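Local coordinates for integron cassette protein (Vibrio cholerae, PDB 3FY6), which is of unknown function, a product of a mobile gene cassette that folds as an antiparallel sheet packed against helices and pairs with a second copy of itself, at residues 25-30 / 64-69; 14-19 / 104-109; 47-52 / 83-88; 79-84 / 100-105. One frame throughout, in Å; residues are numbered along the deposited sequence.

Interaction 1: residues 25-30 / 64-69; sequences ETYIVE and DIMNND
Strand 23-31 of the antiparallel sheet meets the short helix 62-67 and the residues that follow it here, and the joint is made round one tyrosine ring. Tyr27 has CG anti to its carbonyl carbon (chi1 -77°), which sends the ring off the strand toward the helix, tip to tip with Asp69. Its hydroxyl gives a hydrogen bond to the carboxylate, Tyr27 OH to Asp69 OD2 at 2.9 Å, arriving from above the carboxylate plane, with ring and carboxylate planes perpendicular. The other oxygen, Asp69 OD1, takes the indole N-H of Trp21, so each carboxylate oxygen accepts a hydrogen bond. The selenomethionine Met66 crosses the ring obliquely in a Met-aromatic contact: its extended chain puts CE over one face near the rim, while SE lies 5.4 Å from the centroid of the Tyr27 ring. Nearer the helix, Met66 CG presses on Tyr27 OH at 3.5 Å. Ile65 CG1 comes to the ring edge, 4.1 Å from Tyr27 CE2. Glu25, bent at chi2, carries its carboxylate to Arg23 in a salt bridge, which may ease the nearness of two acids; its methylene CG lies 3.6 Å from Asp69 OD2.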
loop_
_atom_site.group_PDB
_atom_site.type_symbol
_atom_site.label_atom_id
_atom_site.label_comp_id
_atom_site.label_asym_id
_atom_site.label_seq_id
_atom_site.Cartn_x
_atom_site.Cartn_y
_atom_site.Cartn_z
ATOM N N GLU A 25 -11.993 2.967 13.365
ATOM C CA GLU A 25 -11.211 2.510 14.508
ATOM C C GLU A 25 -10.203 3.587 14.918
ATOM O O GLU A 25 -9.615 4.266 14.068
ATOM C CB GLU A 25 -10.484 1.213 14.171
ATOM C CG GLU A 25 -11.417 0.051 13.848
ATOM C CD GLU A 25 -12.065 -0.531 15.094
ATOM O OE1 GLU A 25 -11.334 -1.096 15.931
ATOM O OE2 GLU A 25 -13.301 -0.437 15.235
ATOM N N THR A 26 -10.010 3.749 16.221
ATOM C CA THR A 26 -9.107 4.775 16.722
ATOM C C THR A 26 -7.694 4.216 16.814
ATOM O O THR A 26 -7.444 3.253 17.532
ATOM C CB THR A 26 -9.557 5.306 18.107
ATOM O OG1 THR A 26 -10.901 5.804 18.025
ATOM C CG2 THR A 26 -8.626 6.425 18.590
ATOM N N TYR A 27 -6.778 4.795 16.053
ATOM C CA TYR A 27 -5.369 4.453 16.194
ATOM C C TYR A 27 -4.719 5.560 17.000
ATOM O O TYR A 27 -4.795 6.729 16.626
ATOM C CB TYR A 27 -4.703 4.335 14.830
ATOM C CG TYR A 27 -5.021 3.042 14.122
ATOM C CD1 TYR A 27 -6.320 2.746 13.726
ATOM C CD2 TYR A 27 -4.020 2.114 13.848
ATOM C CE1 TYR A 27 -6.614 1.560 13.075
ATOM C CE2 TYR A 27 -4.304 0.920 13.197
ATOM C CZ TYR A 27 -5.600 0.648 12.812
ATOM O OH TYR A 27 -5.888 -0.538 12.182
ATOM N N ILE A 28 -4.100 5.205 18.118
ATOM C CA ILE A 28 -3.507 6.219 18.983
ATOM C C ILE A 28 -2.006 6.298 18.746
ATOM O O ILE A 28 -1.279 5.329 18.954
ATOM C CB ILE A 28 -3.806 5.954 20.469
ATOM C CG1 ILE A 28 -5.305 5.747 20.675
ATOM C CG2 ILE A 28 -3.325 7.124 21.331
ATOM C CD1 ILE A 28 -5.682 5.352 22.087
ATOM N N VAL A 29 -1.555 7.451 18.277
ATOM C CA VAL A 29 -0.139 7.678 18.054
ATOM C C VAL A 29 0.462 8.449 19.221
ATOM O O VAL A 29 0.065 9.578 19.496
ATOM C CB VAL A 29 0.096 8.487 16.772
ATOM C CG1 VAL A 29 1.591 8.581 16.480
ATOM C CG2 VAL A 29 -0.634 7.843 15.596
ATOM N N GLU A 30 1.414 7.837 19.915
ATOM C CA GLU A 30 2.114 8.524 20.992
ATOM C C GLU A 30 3.492 8.963 20.513
ATOM O O GLU A 30 4.330 8.127 20.173
ATOM C CB GLU A 30 2.268 7.613 22.211
ATOM C CG GLU A 30 1.135 7.675 23.206
ATOM C CD GLU A 30 1.558 7.196 24.588
ATOM O OE1 GLU A 30 2.778 7.198 24.872
ATOM O OE2 GLU A 30 0.672 6.827 25.391
ATOM N N ASP A 64 0.469 -4.378 8.672
ATOM C CA ASP A 64 0.012 -5.640 9.251
ATOM C C ASP A 64 -1.182 -5.451 10.182
ATOM O O ASP A 64 -2.177 -6.163 10.070
ATOM C CB ASP A 64 1.144 -6.335 10.021
ATOM C CG ASP A 64 2.220 -6.902 9.105
ATOM O OD1 ASP A 64 1.949 -7.087 7.897
ATOM O OD2 ASP A 64 3.341 -7.163 9.598
ATOM N N ILE A 65 -1.084 -4.507 11.114
ATOM C CA ILE A 65 -2.173 -4.330 12.082
ATOM C C ILE A 65 -3.428 -3.782 11.408
ATOM O O ILE A 65 -4.542 -4.164 11.754
ATOM C CB ILE A 65 -1.765 -3.508 13.347
ATOM C CG1 ILE A 65 -1.490 -2.048 13.014
ATOM C CG2 ILE A 65 -0.537 -4.127 14.018
ATOM C CD1 ILE A 65 -0.833 -1.281 14.168
HETATM N N MSE A 66 -3.245 -2.908 10.424
HETATM C CA MSE A 66 -4.375 -2.431 9.641
HETATM C C MSE A 66 -5.028 -3.534 8.786
HETATM O O MSE A 66 -6.246 -3.514 8.574
HETATM C CB MSE A 66 -3.970 -1.235 8.783
HETATM C CG MSE A 66 -3.641 0.007 9.603
HETATM SE SE MSE A 66 -3.484 1.556 8.435
HETATM C CE MSE A 66 -3.067 2.938 9.759
ATOM N N ASN A 67 -4.225 -4.484 8.295
ATOM C CA ASN A 67 -4.755 -5.598 7.513
ATOM C C ASN A 67 -5.741 -6.363 8.382
ATOM O O ASN A 67 -6.717 -6.914 7.899
ATOM C CB ASN A 67 -3.644 -6.560 7.050
ATOM C CG ASN A 67 -2.853 -6.043 5.840
ATOM O OD1 ASN A 67 -1.892 -6.675 5.418
ATOM N ND2 ASN A 67 -3.248 -4.894 5.294
ATOM N N ASN A 68 -5.469 -6.385 9.679
ATOM C CA ASN A 68 -6.353 -7.055 10.618
ATOM C C ASN A 68 -7.719 -6.379 10.722
ATOM O O ASN A 68 -8.706 -7.019 11.079
ATOM C CB ASN A 68 -5.687 -7.174 11.987
ATOM C CG ASN A 68 -4.669 -8.295 12.033
ATOM O OD1 ASN A 68 -4.732 -9.232 11.236
ATOM N ND2 ASN A 68 -3.723 -8.205 12.960
ATOM N N ASP A 69 -7.773 -5.089 10.406
ATOM C CA ASP A 69 -9.048 -4.387 10.331
ATOM C C ASP A 69 -9.629 -4.435 8.910
ATOM O O ASP A 69 -10.563 -3.698 8.590
ATOM C CB ASP A 69 -8.898 -2.937 10.788
ATOM C CG ASP A 69 -8.841 -2.796 12.308
ATOM O OD1 ASP A 69 -9.220 -3.756 13.020
ATOM O OD2 ASP A 69 -8.417 -1.711 12.786
#

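Interaction 2: residues 14-19 / 104-109; sequences LNIYSP and LVAQWV
In this alpha/beta packing, strand 10-18, outermost in the sheet of this chain, packs along the long helix 95-114. Strand 14-18 and helix 104-109 are almost parallel, with 6° between their N-to-C directions and axes 7.9 Å apart. So close an approach suits the small residue at its middle, Ala106, where Ala106 CA lies 6.2 Å from Ile16 CA.

The contact is apolar, with no hydrogen bond between the segments. Ala106 CB points at the strand and is met by two side chains: Leu14 through its CB at 4.2 Å, and Ile16 through its tip, CD1, at 3.7 Å. The CB of Ile16 does not face the helix; chi1 of -55° and chi2 of -73° bend CG1 and CD1 round to the alanine. One helical turn further on, Val109 crosses Ile16 obliquely, offering the CG1 methyl that stands anti to its backbone N.

Polar links go to other parts of the structure. Backbone bonds from Leu14 to Tyr27 and from Ile16 to Glu25 hold the strand in the sheet, and Trp108 gives its indole N-H to the carbonyl of Val112 of the second subunit. Thus the helix packs on its own sheet and on the partner chain. The short branch of Ile16 completes the apolar seam, its CG2 lying 4.1 Å from Val109 CG1.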
loop_
_atom_site.group_PDB
_atom_site.type_symbol
_atom_site.label_atom_id
_atom_site.label_comp_id
_atom_site.label_asym_id
_atom_site.label_seq_id
_atom_site.Cartn_x
_atom_site.Cartn_y
_atom_site.Cartn_z
ATOM N N LEU A 14 -6.144 9.021 15.628
ATOM C CA LEU A 14 -6.470 8.961 14.207
ATOM C C LEU A 14 -7.662 8.030 13.969
ATOM O O LEU A 14 -7.803 7.018 14.638
ATOM C CB LEU A 14 -5.250 8.483 13.411
ATOM C CG LEU A 14 -4.015 9.389 13.478
ATOM C CD1 LEU A 14 -2.840 8.751 12.745
ATOM C CD2 LEU A 14 -4.335 10.759 12.886
ATOM N N ASN A 15 -8.514 8.373 13.009
ATOM C CA ASN A 15 -9.738 7.612 12.794
ATOM C C ASN A 15 -9.698 6.849 11.473
ATOM O O ASN A 15 -9.823 7.439 10.397
ATOM C CB ASN A 15 -10.948 8.544 12.846
ATOM C CG ASN A 15 -10.917 9.469 14.060
ATOM O OD1 ASN A 15 -10.946 10.689 13.925
ATOM N ND2 ASN A 15 -10.831 8.885 15.245
ATOM N N ILE A 16 -9.514 5.538 11.560
ATOM C CA ILE A 16 -9.340 4.720 10.361
ATOM C C ILE A 16 -10.561 3.835 10.108
ATOM O O ILE A 16 -10.907 2.996 10.937
ATOM C CB ILE A 16 -8.093 3.819 10.487
ATOM C CG1 ILE A 16 -6.849 4.669 10.801
ATOM C CG2 ILE A 16 -7.900 2.985 9.214
ATOM C CD1 ILE A 16 -6.349 5.487 9.621
ATOM N N TYR A 17 -11.201 4.000 8.956
ATOM C CA TYR A 17 -12.407 3.226 8.675
ATOM C C TYR A 17 -12.098 1.759 8.421
ATOM O O TYR A 17 -11.240 1.430 7.603
ATOM C CB TYR A 17 -13.210 3.800 7.505
ATOM C CG TYR A 17 -14.498 3.038 7.324
ATOM C CD1 TYR A 17 -15.603 3.312 8.128
ATOM C CD2 TYR A 17 -14.595 2.004 6.396
ATOM C CE1 TYR A 17 -16.780 2.592 8.000
ATOM C CE2 TYR A 17 -15.782 1.271 6.253
ATOM C CZ TYR A 17 -16.863 1.575 7.060
ATOM O OH TYR A 17 -18.027 0.870 6.932
ATOM N N SER A 18 -12.814 0.883 9.120
ATOM C CA SER A 18 -12.626 -0.558 9.008
ATOM C C SER A 18 -13.894 -1.251 8.529
ATOM O O SER A 18 -14.899 -1.269 9.238
ATOM C CB SER A 18 -12.238 -1.149 10.365
ATOM O OG SER A 18 -12.455 -2.558 10.375
ATOM N N PRO A 19 -13.844 -1.850 7.336
ATOM C CA PRO A 19 -14.985 -2.600 6.803
ATOM C C PRO A 19 -15.284 -3.813 7.674
ATOM O O PRO A 19 -16.385 -4.351 7.630
ATOM C CB PRO A 19 -14.493 -3.069 5.431
ATOM C CG PRO A 19 -13.360 -2.154 5.088
ATOM C CD PRO A 19 -12.714 -1.810 6.396
ATOM N N LEU A 104 -3.956 13.916 7.769
ATOM C CA LEU A 104 -4.029 13.847 6.317
ATOM C C LEU A 104 -3.609 12.445 5.841
ATOM O O LEU A 104 -4.078 11.959 4.803
ATOM C CB LEU A 104 -3.185 14.943 5.639
ATOM C CG LEU A 104 -3.534 16.418 5.882
ATOM C CD1 LEU A 104 -2.627 17.323 5.038
ATOM C CD2 LEU A 104 -4.998 16.705 5.561
ATOM N N VAL A 105 -2.729 11.789 6.591
ATOM C CA VAL A 105 -2.363 10.428 6.222
ATOM C C VAL A 105 -3.541 9.478 6.476
ATOM O O VAL A 105 -3.845 8.612 5.653
ATOM C CB VAL A 105 -1.130 9.931 6.971
ATOM C CG1 VAL A 105 -0.842 8.490 6.579
ATOM C CG2 VAL A 105 0.070 10.814 6.649
ATOM N N ALA A 106 -4.217 9.654 7.612
ATOM C CA ALA A 106 -5.389 8.836 7.914
ATOM C C ALA A 106 -6.451 9.047 6.851
ATOM O O ALA A 106 -7.077 8.093 6.388
ATOM C CB ALA A 106 -5.951 9.163 9.312
ATOM N N GLN A 107 -6.642 10.305 6.460
ATOM C CA GLN A 107 -7.613 10.655 5.435
ATOM C C GLN A 107 -7.307 9.945 4.115
ATOM O O GLN A 107 -8.217 9.468 3.421
ATOM C CB GLN A 107 -7.629 12.172 5.237
ATOM C CG GLN A 107 -8.539 12.683 4.133
ATOM C CD GLN A 107 -8.386 14.179 3.927
ATOM O OE1 GLN A 107 -8.098 14.915 4.869
ATOM N NE2 GLN A 107 -8.567 14.633 2.692
ATOM N N TRP A 108 -6.022 9.883 3.770
ATOM C CA TRP A 108 -5.582 9.177 2.572
ATOM C C TRP A 108 -5.927 7.685 2.665
ATOM O O TRP A 108 -6.495 7.097 1.741
ATOM C CB TRP A 108 -4.070 9.339 2.405
ATOM C CG TRP A 108 -3.520 8.753 1.128
ATOM C CD1 TRP A 108 -4.155 8.663 -0.075
ATOM C CD2 TRP A 108 -2.196 8.244 0.921
ATOM N NE1 TRP A 108 -3.312 8.114 -1.018
ATOM C CE2 TRP A 108 -2.106 7.842 -0.429
ATOM C CE3 TRP A 108 -1.085 8.072 1.750
ATOM C CZ2 TRP A 108 -0.955 7.278 -0.962
ATOM C CZ3 TRP A 108 0.065 7.515 1.215
ATOM C CH2 TRP A 108 0.124 7.136 -0.127
ATOM N N VAL A 109 -5.564 7.069 3.781
ATOM C CA VAL A 109 -5.895 5.672 3.997
ATOM C C VAL A 109 -7.403 5.463 3.828
ATOM O O VAL A 109 -7.826 4.512 3.171
ATOM C CB VAL A 109 -5.417 5.184 5.372
ATOM C CG1 VAL A 109 -5.946 3.779 5.666
ATOM C CG2 VAL A 109 -3.888 5.209 5.434
#

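Interaction 3: residues 47-52 / 83-88; sequences ATYSEN and HAWLEW
Trp85 and Tyr49 bury the most surface where helix 77-89 packs against strand 43-50. Trp85 CG stands anti to the backbone N (chi1 164°), and the indole reaches from the helix to the strand with its six-membered ring leading. CH2 touches the backbone at the ring edge, 3.6 Å from Tyr49 N in the indole plane, and also meets the methylene of Tyr49, with CB to Trp85 CH2 at 3.7 Å. Ala47 CB adds a contact with Trp85 CZ3 at 4.2 Å. At the polar side of the indole, NE1 is bonded to the carbonyl of His32, which should fix the rotation of the ring. Tyr49, also with CG anti to the backbone N, has a methyl of the helix at its ring edge: Leu86 CD2 lies in the ring plane, 3.9 Å from Tyr49 CD1. That same methyl sits over one face of the Trp85 indole, near its rim, wedged between the two aromatics. Arg89 makes a cation-pi contact with Tyr49. The axes of segments 47-50 and 83-88 cross at -43°, 11.1 Å apart at closest approach; Pro55 of strand 53-57 touches both Trp85 and Leu86, Met36 of strand 35-40 also packs on Trp85, and Trp88 leans on Val98 of helix 95-114.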
loop_
_atom_site.group_PDB
_atom_site.type_symbol
_atom_site.label_atom_id
_atom_site.label_comp_id
_atom_site.label_asym_id
_atom_site.label_seq_id
_atom_site.Cartn_x
_atom_site.Cartn_y
_atom_site.Cartn_z
ATOM N N ALA A 47 8.446 2.441 17.266
ATOM C CA ALA A 47 9.661 2.854 16.567
ATOM C C ALA A 47 10.565 3.590 17.549
ATOM O O ALA A 47 10.135 4.535 18.207
ATOM C CB ALA A 47 9.323 3.765 15.384
ATOM N N THR A 48 11.818 3.160 17.649
ATOM C CA THR A 48 12.751 3.778 18.581
ATOM C C THR A 48 13.804 4.599 17.843
ATOM O O THR A 48 14.412 4.126 16.884
ATOM C CB THR A 48 13.450 2.725 19.464
ATOM O OG1 THR A 48 14.018 1.710 18.633
ATOM C CG2 THR A 48 12.456 2.076 20.393
ATOM N N TYR A 49 14.010 5.832 18.289
ATOM C CA TYR A 49 15.005 6.701 17.677
ATOM C C TYR A 49 16.417 6.259 18.036
ATOM O O TYR A 49 16.684 5.887 19.177
ATOM C CB TYR A 49 14.798 8.142 18.134
ATOM C CG TYR A 49 15.771 9.110 17.505
ATOM C CD1 TYR A 49 15.498 9.695 16.275
ATOM C CD2 TYR A 49 16.967 9.431 18.134
ATOM C CE1 TYR A 49 16.384 10.576 15.691
ATOM C CE2 TYR A 49 17.862 10.310 17.557
ATOM C CZ TYR A 49 17.564 10.880 16.334
ATOM O OH TYR A 49 18.450 11.758 15.755
ATOM N N SER A 50 17.319 6.297 17.061
ATOM C CA SER A 50 18.737 6.061 17.327
ATOM C C SER A 50 19.581 7.164 16.692
ATOM O O SER A 50 19.304 7.610 15.579
ATOM C CB SER A 50 19.180 4.677 16.837
ATOM O OG SER A 50 19.080 4.564 15.428
ATOM N N GLU A 51 20.610 7.601 17.410
ATOM C CA GLU A 51 21.393 8.763 16.999
ATOM C C GLU A 51 22.001 8.667 15.604
ATOM O O GLU A 51 22.008 9.643 14.854
ATOM C CB GLU A 51 22.483 9.067 18.027
ATOM C CG GLU A 51 22.045 10.061 19.085
ATOM C CD GLU A 51 21.626 11.394 18.485
ATOM O OE1 GLU A 51 22.164 11.762 17.418
ATOM O OE2 GLU A 51 20.761 12.074 19.079
ATOM N N ASN A 52 22.507 7.495 15.250
ATOM C CA ASN A 52 23.264 7.378 14.013
ATOM C C ASN A 52 22.641 6.458 12.975
ATOM O O ASN A 52 23.263 6.151 11.959
ATOM C CB ASN A 52 24.701 6.951 14.320
ATOM C CG ASN A 52 25.438 7.973 15.164
ATOM O OD1 ASN A 52 25.515 9.151 14.805
ATOM N ND2 ASN A 52 25.983 7.529 16.293
ATOM N N HIS A 83 8.132 9.969 9.257
ATOM C CA HIS A 83 8.580 11.284 8.826
ATOM C C HIS A 83 7.976 12.367 9.703
ATOM O O HIS A 83 8.686 13.223 10.204
ATOM C CB HIS A 83 8.244 11.544 7.357
ATOM C CG HIS A 83 8.654 12.906 6.878
ATOM N ND1 HIS A 83 9.959 13.338 6.893
ATOM C CD2 HIS A 83 7.924 13.935 6.380
ATOM C CE1 HIS A 83 10.024 14.571 6.414
ATOM N NE2 HIS A 83 8.801 14.956 6.096
ATOM N N ALA A 84 6.663 12.328 9.886
ATOM C CA ALA A 84 6.007 13.319 10.722
ATOM C C ALA A 84 6.624 13.341 12.122
ATOM O O ALA A 84 6.868 14.412 12.697
ATOM C CB ALA A 84 4.517 13.047 10.794
ATOM N N TRP A 85 6.893 12.153 12.654
ATOM C CA TRP A 85 7.458 12.030 13.991
ATOM C C TRP A 85 8.847 12.651 14.052
ATOM O O TRP A 85 9.137 13.444 14.953
ATOM C CB TRP A 85 7.484 10.568 14.445
ATOM C CG TRP A 85 8.381 10.306 15.620
ATOM C CD1 TRP A 85 8.342 10.925 16.837
ATOM C CD2 TRP A 85 9.438 9.346 15.691
ATOM N NE1 TRP A 85 9.314 10.410 17.662
ATOM C CE2 TRP A 85 10.005 9.444 16.979
ATOM C CE3 TRP A 85 9.960 8.409 14.791
ATOM C CZ2 TRP A 85 11.066 8.642 17.391
ATOM C CZ3 TRP A 85 11.010 7.611 15.201
ATOM C CH2 TRP A 85 11.560 7.738 16.486
ATOM N N LEU A 86 9.700 12.303 13.089
ATOM C CA LEU A 86 11.065 12.818 13.076
ATOM C C LEU A 86 11.079 14.340 12.928
ATOM O O LEU A 86 11.874 15.025 13.565
ATOM C CB LEU A 86 11.896 12.159 11.978
ATOM C CG LEU A 86 12.171 10.665 12.183
ATOM C CD1 LEU A 86 13.030 10.131 11.061
ATOM C CD2 LEU A 86 12.844 10.425 13.524
ATOM N N GLU A 87 10.190 14.869 12.099
ATOM C CA GLU A 87 10.108 16.318 11.950
ATOM C C GLU A 87 9.603 17.001 13.229
ATOM O O GLU A 87 10.114 18.040 13.631
ATOM C CB GLU A 87 9.248 16.673 10.747
ATOM C CG GLU A 87 9.915 16.290 9.436
ATOM C CD GLU A 87 11.236 17.025 9.233
ATOM O OE1 GLU A 87 11.256 18.268 9.365
ATOM O OE2 GLU A 87 12.254 16.361 8.946
ATOM N N TRP A 88 8.621 16.393 13.881
ATOM C CA TRP A 88 8.090 16.915 15.134
ATOM C C TRP A 88 9.157 16.849 16.211
ATOM O O TRP A 88 9.279 17.741 17.051
ATOM C CB TRP A 88 6.876 16.093 15.567
ATOM C CG TRP A 88 6.434 16.333 16.975
ATOM C CD1 TRP A 88 5.535 17.269 17.403
ATOM C CD2 TRP A 88 6.846 15.608 18.142
ATOM N NE1 TRP A 88 5.370 17.178 18.768
ATOM C CE2 TRP A 88 6.162 16.168 19.246
ATOM C CE3 TRP A 88 7.727 14.544 18.364
ATOM C CZ2 TRP A 88 6.334 15.700 20.549
ATOM C CZ3 TRP A 88 7.893 14.074 19.657
ATOM C CH2 TRP A 88 7.201 14.651 20.733
#

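Interaction 4: residues 79-84 / 100-105; sequences NLFQHA and RELELV
Leu102 is the side chain that fills the seam between helices 77-89 and 95-114, an antiparallel pair whose short segments run at 174° with axes 10.1 Å apart. Its CB leaves the helix at a tangent, and CG, anti to the carbonyl carbon (chi1 -74°), turns the chain inward to lie 4.2 Å from Ala84 CB. The branch CD2 then reaches the opposing helix, touching Ala84 CB at 3.8 Å and the backbone at Phe81 CA. It also stands over one face of the Phe81 ring, 4.3 Å from the centroid and 15° off the normal: a CH-pi contact, with the two side chains crossing at about a right angle. The other branch, CD1, turns to the sheet and meets Val29.

Val105 follows a turn later with its two methyls divided between neighbours. CG1, anti to the backbone N, meets the Phe81 ring at CE1 (3.6 Å), while CG2 meets Leu80 CD1 at 3.9 Å. On the sheet side, Leu14 of strand 10-18 packs on both Phe81 and Leu102. On the dimer side Trp122 of the second subunit packs on Val105, and Tyr125 of the second subunit on Leu80. No hydrogen bond links the two segments; shape and dispersion hold them, and the apolar seam is consistent with a core closed between the sheet and the second subunit.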
loop_
_atom_site.group_PDB
_atom_site.type_symbol
_atom_site.label_atom_id
_atom_site.label_comp_id
_atom_site.label_asym_id
_atom_site.label_seq_id
_atom_site.Cartn_x
_atom_site.Cartn_y
_atom_site.Cartn_z
ATOM N N ASN A 79 6.179 4.756 6.791
ATOM C CA ASN A 79 7.280 5.663 6.549
ATOM C C ASN A 79 6.803 7.113 6.696
ATOM O O ASN A 79 7.515 7.955 7.247
ATOM C CB ASN A 79 7.879 5.404 5.156
ATOM C CG ASN A 79 9.002 6.363 4.818
ATOM O OD1 ASN A 79 8.783 7.381 4.171
ATOM N ND2 ASN A 79 10.209 6.053 5.274
ATOM N N LEU A 80 5.591 7.397 6.235
ATOM C CA LEU A 80 4.994 8.724 6.462
ATOM C C LEU A 80 4.858 9.037 7.951
ATOM O O LEU A 80 5.205 10.132 8.390
ATOM C CB LEU A 80 3.627 8.850 5.796
ATOM C CG LEU A 80 3.563 8.680 4.279
ATOM C CD1 LEU A 80 2.265 9.276 3.763
ATOM C CD2 LEU A 80 4.764 9.317 3.593
ATOM N N PHE A 81 4.352 8.086 8.736
ATOM C CA PHE A 81 4.275 8.310 10.181
ATOM C C PHE A 81 5.658 8.632 10.731
ATOM O O PHE A 81 5.818 9.542 11.545
ATOM C CB PHE A 81 3.725 7.089 10.910
ATOM C CG PHE A 81 2.226 6.964 10.859
ATOM C CD1 PHE A 81 1.551 6.934 9.647
ATOM C CD2 PHE A 81 1.497 6.828 12.028
ATOM C CE1 PHE A 81 0.166 6.788 9.606
ATOM C CE2 PHE A 81 0.118 6.684 11.998
ATOM C CZ PHE A 81 -0.548 6.665 10.783
ATOM N N GLN A 82 6.652 7.860 10.301
ATOM C CA GLN A 82 8.018 8.071 10.761
ATOM C C GLN A 82 8.465 9.496 10.450
ATOM O O GLN A 82 9.094 10.153 11.276
ATOM C CB GLN A 82 8.969 7.064 10.113
ATOM C CG GLN A 82 10.440 7.338 10.390
ATOM C CD GLN A 82 11.344 6.308 9.729
ATOM O OE1 GLN A 82 11.438 5.163 10.171
ATOM N NE2 GLN A 82 12.021 6.714 8.674
ATOM N N HIS A 83 8.132 9.969 9.257
ATOM C CA HIS A 83 8.580 11.284 8.826
ATOM C C HIS A 83 7.976 12.367 9.703
ATOM O O HIS A 83 8.686 13.223 10.204
ATOM C CB HIS A 83 8.244 11.544 7.357
ATOM C CG HIS A 83 8.654 12.906 6.878
ATOM N ND1 HIS A 83 9.959 13.338 6.893
ATOM C CD2 HIS A 83 7.924 13.935 6.380
ATOM C CE1 HIS A 83 10.024 14.571 6.414
ATOM N NE2 HIS A 83 8.801 14.956 6.096
ATOM N N ALA A 84 6.663 12.328 9.886
ATOM C CA ALA A 84 6.007 13.319 10.722
ATOM C C ALA A 84 6.624 13.341 12.122
ATOM O O ALA A 84 6.868 14.412 12.697
ATOM C CB ALA A 84 4.517 13.047 10.794
ATOM N N ARG A 100 -2.379 17.560 12.422
ATOM C CA ARG A 100 -2.993 17.713 11.101
ATOM C C ARG A 100 -2.285 16.900 10.022
ATOM O O ARG A 100 -2.938 16.232 9.214
ATOM C CB ARG A 100 -3.091 19.183 10.683
ATOM C CG ARG A 100 -4.331 19.876 11.197
ATOM C CD ARG A 100 -5.586 19.008 11.000
ATOM N NE ARG A 100 -5.988 18.845 9.598
ATOM C CZ ARG A 100 -7.102 18.223 9.216
ATOM N NH1 ARG A 100 -7.909 17.704 10.128
ATOM N NH2 ARG A 100 -7.415 18.112 7.929
ATOM N N GLU A 101 -0.955 16.942 10.004
ATOM C CA GLU A 101 -0.219 16.185 9.000
ATOM C C GLU A 101 -0.544 14.668 9.092
ATOM O O GLU A 101 -0.729 14.001 8.072
ATOM C CB GLU A 101 1.284 16.462 9.094
ATOM C CG GLU A 101 1.666 17.949 8.830
ATOM C CD GLU A 101 1.166 18.481 7.481
ATOM O OE1 GLU A 101 0.923 17.681 6.565
ATOM O OE2 GLU A 101 1.014 19.708 7.331
ATOM N N LEU A 102 -0.634 14.132 10.307
ATOM C CA LEU A 102 -0.971 12.720 10.487
ATOM C C LEU A 102 -2.427 12.456 10.128
ATOM O O LEU A 102 -2.764 11.395 9.600
ATOM C CB LEU A 102 -0.703 12.269 11.922
ATOM C CG LEU A 102 0.763 12.076 12.304
ATOM C CD1 LEU A 102 0.864 11.662 13.759
ATOM C CD2 LEU A 102 1.414 11.030 11.407
ATOM N N GLU A 103 -3.296 13.420 10.419
ATOM C CA GLU A 103 -4.691 13.293 10.017
ATOM C C GLU A 103 -4.847 13.244 8.501
ATOM O O GLU A 103 -5.769 12.601 7.998
ATOM C CB GLU A 103 -5.542 14.410 10.624
ATOM C CG GLU A 103 -5.749 14.216 12.142
ATOM C CD GLU A 103 -6.568 15.322 12.807
ATOM O OE1 GLU A 103 -6.594 16.458 12.285
ATOM O OE2 GLU A 103 -7.181 15.053 13.865
ATOM N N LEU A 104 -3.956 13.916 7.769
ATOM C CA LEU A 104 -4.029 13.847 6.317
ATOM C C LEU A 104 -3.609 12.445 5.841
ATOM O O LEU A 104 -4.078 11.959 4.803
ATOM C CB LEU A 104 -3.185 14.943 5.639
ATOM C CG LEU A 104 -3.534 16.418 5.882
ATOM C CD1 LEU A 104 -2.627 17.323 5.038
ATOM C CD2 LEU A 104 -4.998 16.705 5.561
ATOM N N VAL A 105 -2.729 11.789 6.591
ATOM C CA VAL A 105 -2.363 10.428 6.222
ATOM C C VAL A 105 -3.541 9.478 6.476
ATOM O O VAL A 105 -3.845 8.612 5.653
ATOM C CB VAL A 105 -1.130 9.931 6.971
ATOM C CG1 VAL A 105 -0.842 8.490 6.579
ATOM C CG2 VAL A 105 0.070 10.814 6.649
#

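Overall arrangement
From the N terminus, strand 10-18 enters interaction 2, whose long loop closes only when helix 95-114 returns to it. Within that loop, interaction 1 ties strand 23-31 to helix 62-67, and interaction 3 ties strand 43-50 to helix 77-89; these two cross, since their segments alternate along the chain. Interaction 4 opens after interaction 1 has closed and joins helix 77-89 to helix 95-114, sharing His83 and Ala84 with interaction 3 and Leu104 and Val105 with interaction 2. Interactions 1 and 2 meet across neighbouring strands, and Leu14 and Val29 carry both into interaction 4. Interactions 2, 3 and 4 all have residues contacting the second subunit.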